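Glutathione transferase (Mesorhizobium loti, PDB 1R9C) catalyses the manganese-dependent hydration of the antibiotic fosfomycin, opening its epoxide ring and so conferring resistance on the bacterium. Local coordinates at residues His7-Arg13 against Trp53-Gly59. Sequence-based numbering, arbitrary orientation.
With MN (manganese (II) ion), chain D.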
loop_
_atom_site.group_PDB
_atom_site.type_symbol
_atom_site.label_atom_id
_atom_site.label_comp_id
_atom_site.label_asym_id
_atom_site.label_seq_id
_atom_site.Cartn_x
_atom_site.Cartn_y
_atom_site.Cartn_z
ATOM N N HIS A 7 -1.221 -1.193 -7.773
ATOM C CA HIS A 7 -2.139 -1.838 -6.841
ATOM C C HIS A 7 -1.522 -1.943 -5.440
ATOM O O HIS A 7 -0.312 -1.732 -5.283
ATOM C CB HIS A 7 -2.581 -3.237 -7.361
ATOM C CG HIS A 7 -1.461 -4.223 -7.613
ATOM N ND1 HIS A 7 -0.801 -4.298 -8.820
ATOM C CD2 HIS A 7 -0.969 -5.246 -6.860
ATOM C CE1 HIS A 7 0.080 -5.291 -8.781
ATOM N NE2 HIS A 7 -0.009 -5.898 -7.607
ATOM N N MET A 8 -2.365 -2.188 -4.437
ATOM C CA MET A 8 -1.890 -2.643 -3.149
ATOM C C MET A 8 -2.510 -4.009 -2.853
ATOM O O MET A 8 -3.685 -4.253 -3.141
ATOM C CB MET A 8 -2.221 -1.617 -2.054
ATOM C CG MET A 8 -3.730 -1.362 -1.927
ATOM S SD MET A 8 -4.175 -0.050 -0.736
ATOM C CE MET A 8 -3.554 1.401 -1.606
ATOM N N THR A 9 -1.703 -4.919 -2.303
ATOM C CA THR A 9 -2.147 -6.283 -2.072
ATOM C C THR A 9 -2.023 -6.627 -0.607
ATOM O O THR A 9 -0.948 -6.478 -0.025
ATOM C CB THR A 9 -1.315 -7.265 -2.928
ATOM O OG1 THR A 9 -1.727 -7.137 -4.288
ATOM C CG2 THR A 9 -1.674 -8.712 -2.591
ATOM N N PHE A 10 -3.127 -7.119 -0.037
ATOM C CA PHE A 10 -3.177 -7.621 1.344
ATOM C C PHE A 10 -3.532 -9.101 1.422
ATOM O O PHE A 10 -4.465 -9.548 0.764
ATOM C CB PHE A 10 -4.230 -6.821 2.139
ATOM C CG PHE A 10 -4.027 -5.319 2.032
ATOM C CD1 PHE A 10 -4.852 -4.546 1.222
ATOM C CD2 PHE A 10 -2.949 -4.721 2.678
ATOM C CE1 PHE A 10 -4.646 -3.160 1.085
ATOM C CE2 PHE A 10 -2.730 -3.345 2.546
ATOM C CZ PHE A 10 -3.560 -2.574 1.747
ATOM N N ILE A 11 -2.811 -9.832 2.269
ATOM C CA ILE A 11 -3.098 -11.228 2.567
ATOM C C ILE A 11 -3.941 -11.235 3.854
ATOM O O ILE A 11 -3.643 -10.508 4.798
ATOM C CB ILE A 11 -1.780 -11.965 2.800
ATOM C CG1 ILE A 11 -0.760 -11.571 1.712
ATOM C CG2 ILE A 11 -2.023 -13.507 3.058
ATOM C CD1 ILE A 11 -0.562 -12.561 0.615
ATOM N N VAL A 12 -5.047 -11.979 3.839
ATOM C CA VAL A 12 -6.027 -11.935 4.913
ATOM C C VAL A 12 -6.504 -13.360 5.159
ATOM O O VAL A 12 -6.510 -14.182 4.239
ATOM C CB VAL A 12 -7.238 -10.996 4.559
ATOM C CG1 VAL A 12 -6.784 -9.526 4.376
ATOM C CG2 VAL A 12 -8.030 -11.512 3.327
ATOM N N ARG A 13 -6.867 -13.662 6.401
ATOM C CA ARG A 13 -7.311 -14.995 6.790
ATOM C C ARG A 13 -8.712 -15.300 6.240
ATOM O O ARG A 13 -9.011 -16.450 5.877
ATOM C CB ARG A 13 -7.311 -15.141 8.323
ATOM C CG ARG A 13 -5.948 -15.505 8.993
ATOM C CD ARG A 13 -5.953 -15.406 10.546
ATOM N NE ARG A 13 -6.390 -14.078 11.025
ATOM C CZ ARG A 13 -6.733 -13.787 12.283
ATOM N NH1 ARG A 13 -6.687 -14.712 13.233
ATOM N NH2 ARG A 13 -7.130 -12.557 12.594
ATOM N N TRP A 53 -6.719 0.192 -7.231
ATOM C CA TRP A 53 -6.827 -1.263 -7.264
ATOM C C TRP A 53 -6.286 -1.839 -5.962
ATOM O O TRP A 53 -5.102 -1.643 -5.640
ATOM C CB TRP A 53 -5.998 -1.739 -8.441
ATOM C CG TRP A 53 -5.926 -3.207 -8.747
ATOM C CD1 TRP A 53 -6.634 -4.239 -8.193
ATOM C CD2 TRP A 53 -5.082 -3.790 -9.738
ATOM N NE1 TRP A 53 -6.259 -5.429 -8.772
ATOM C CE2 TRP A 53 -5.320 -5.183 -9.734
ATOM C CE3 TRP A 53 -4.143 -3.270 -10.639
ATOM C CZ2 TRP A 53 -4.656 -6.064 -10.603
ATOM C CZ3 TRP A 53 -3.493 -4.145 -11.514
ATOM C CH2 TRP A 53 -3.749 -5.520 -11.480
ATOM N N VAL A 54 -7.161 -2.522 -5.222
ATOM C CA VAL A 54 -6.776 -3.286 -4.064
ATOM C C VAL A 54 -6.993 -4.752 -4.376
ATOM O O VAL A 54 -8.077 -5.138 -4.838
ATOM C CB VAL A 54 -7.677 -2.949 -2.833
ATOM C CG1 VAL A 54 -7.307 -3.847 -1.629
ATOM C CG2 VAL A 54 -7.573 -1.492 -2.529
ATOM N N ALA A 55 -5.985 -5.567 -4.111
ATOM C CA ALA A 55 -6.117 -7.018 -4.262
ATOM C C ALA A 55 -6.025 -7.658 -2.885
ATOM O O ALA A 55 -5.177 -7.283 -2.085
ATOM C CB ALA A 55 -5.011 -7.572 -5.171
ATOM N N ILE A 56 -6.900 -8.631 -2.613
ATOM C CA ILE A 56 -6.768 -9.442 -1.424
ATOM C C ILE A 56 -6.643 -10.907 -1.789
ATOM O O ILE A 56 -7.277 -11.379 -2.755
ATOM C CB ILE A 56 -7.914 -9.183 -0.399
ATOM C CG1 ILE A 56 -9.314 -9.506 -0.980
ATOM C CG2 ILE A 56 -7.859 -7.713 0.100
ATOM C CD1 ILE A 56 -10.431 -9.348 0.028
ATOM N N MET A 57 -5.817 -11.618 -1.017
ATOM C CA MET A 57 -5.638 -13.055 -1.193
ATOM C C MET A 57 -5.716 -13.734 0.160
ATOM O O MET A 57 -5.265 -13.182 1.144
ATOM C CB MET A 57 -4.311 -13.390 -1.895
ATOM C CG MET A 57 -3.863 -12.399 -3.005
ATOM S SD MET A 57 -2.145 -12.726 -3.599
ATOM C CE MET A 57 -2.019 -14.587 -3.245
ATOM N N GLN A 58 -6.339 -14.909 0.216
ATOM C CA GLN A 58 -6.455 -15.632 1.477
ATOM C C GLN A 58 -5.103 -16.222 1.846
ATOM O O GLN A 58 -4.432 -16.847 1.016
ATOM C CB GLN A 58 -7.546 -16.729 1.429
ATOM C CG GLN A 58 -7.904 -17.288 2.814
ATOM C CD GLN A 58 -8.832 -18.507 2.776
ATOM O OE1 GLN A 58 -9.439 -18.819 1.752
ATOM N NE2 GLN A 58 -8.913 -19.211 3.893
ATOM N N GLY A 59 -4.707 -16.004 3.091
ATOM C CA GLY A 59 -3.443 -16.495 3.603
ATOM C C GLY A 59 -3.352 -16.178 5.082
ATOM O O GLY A 59 -4.377 -16.044 5.744
HETATM MN MN MN D . 1.058 -7.611 -7.174
HETATM O O HOH W 1 -0.882 -8.667 -6.470
HETATM O O HOH W 2 1.025 -8.300 -9.447
HETATM O O HOH W 3 1.858 -9.966 -7.143
#
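Met8, Phe10 and Val12 donate backbone N-H groups to the carbonyls of Trp53, Ala55 and Met57 and accept from Ala55, Met57 and Gly59. Through these six bonds strands 7-12 and 53-58 run parallel, their axes 4.7 Å apart at the closest and 25° apart in direction. Gly59 ends the ladder; without a side chain, it lets Ile11 CG2 come within 3.4 Å of its CA.

Both strands belong to the first βαβββ module of the vicinal oxygen chelate fold, whose sheet runs on into the second subunit to form the cupped metal cleft. On the cupped face, His7 CB rests over the Trp53 indole, 3.5 Å from its CD2, a CH-pi contact. With chi1 at 58°, the imidazole lies alongside the indole, planes inclined by 47°, and NE2 binds manganese at 2.1 Å; His69 and Glu118 of the second subunit complete the site with three waters. Thr9 OG1 hydrogen-bonds one of these, 2.8 Å away, beside the small Ala55 methyl.

The opposite face is apolar: Val54 CG1 meets the Phe10 ring edge, 3.8 Å from CD1, Val54 CG2 lies 3.9 Å from Met8 CG, and beta-branched Ile56, a type favoured in strands, packs on helix 15-26.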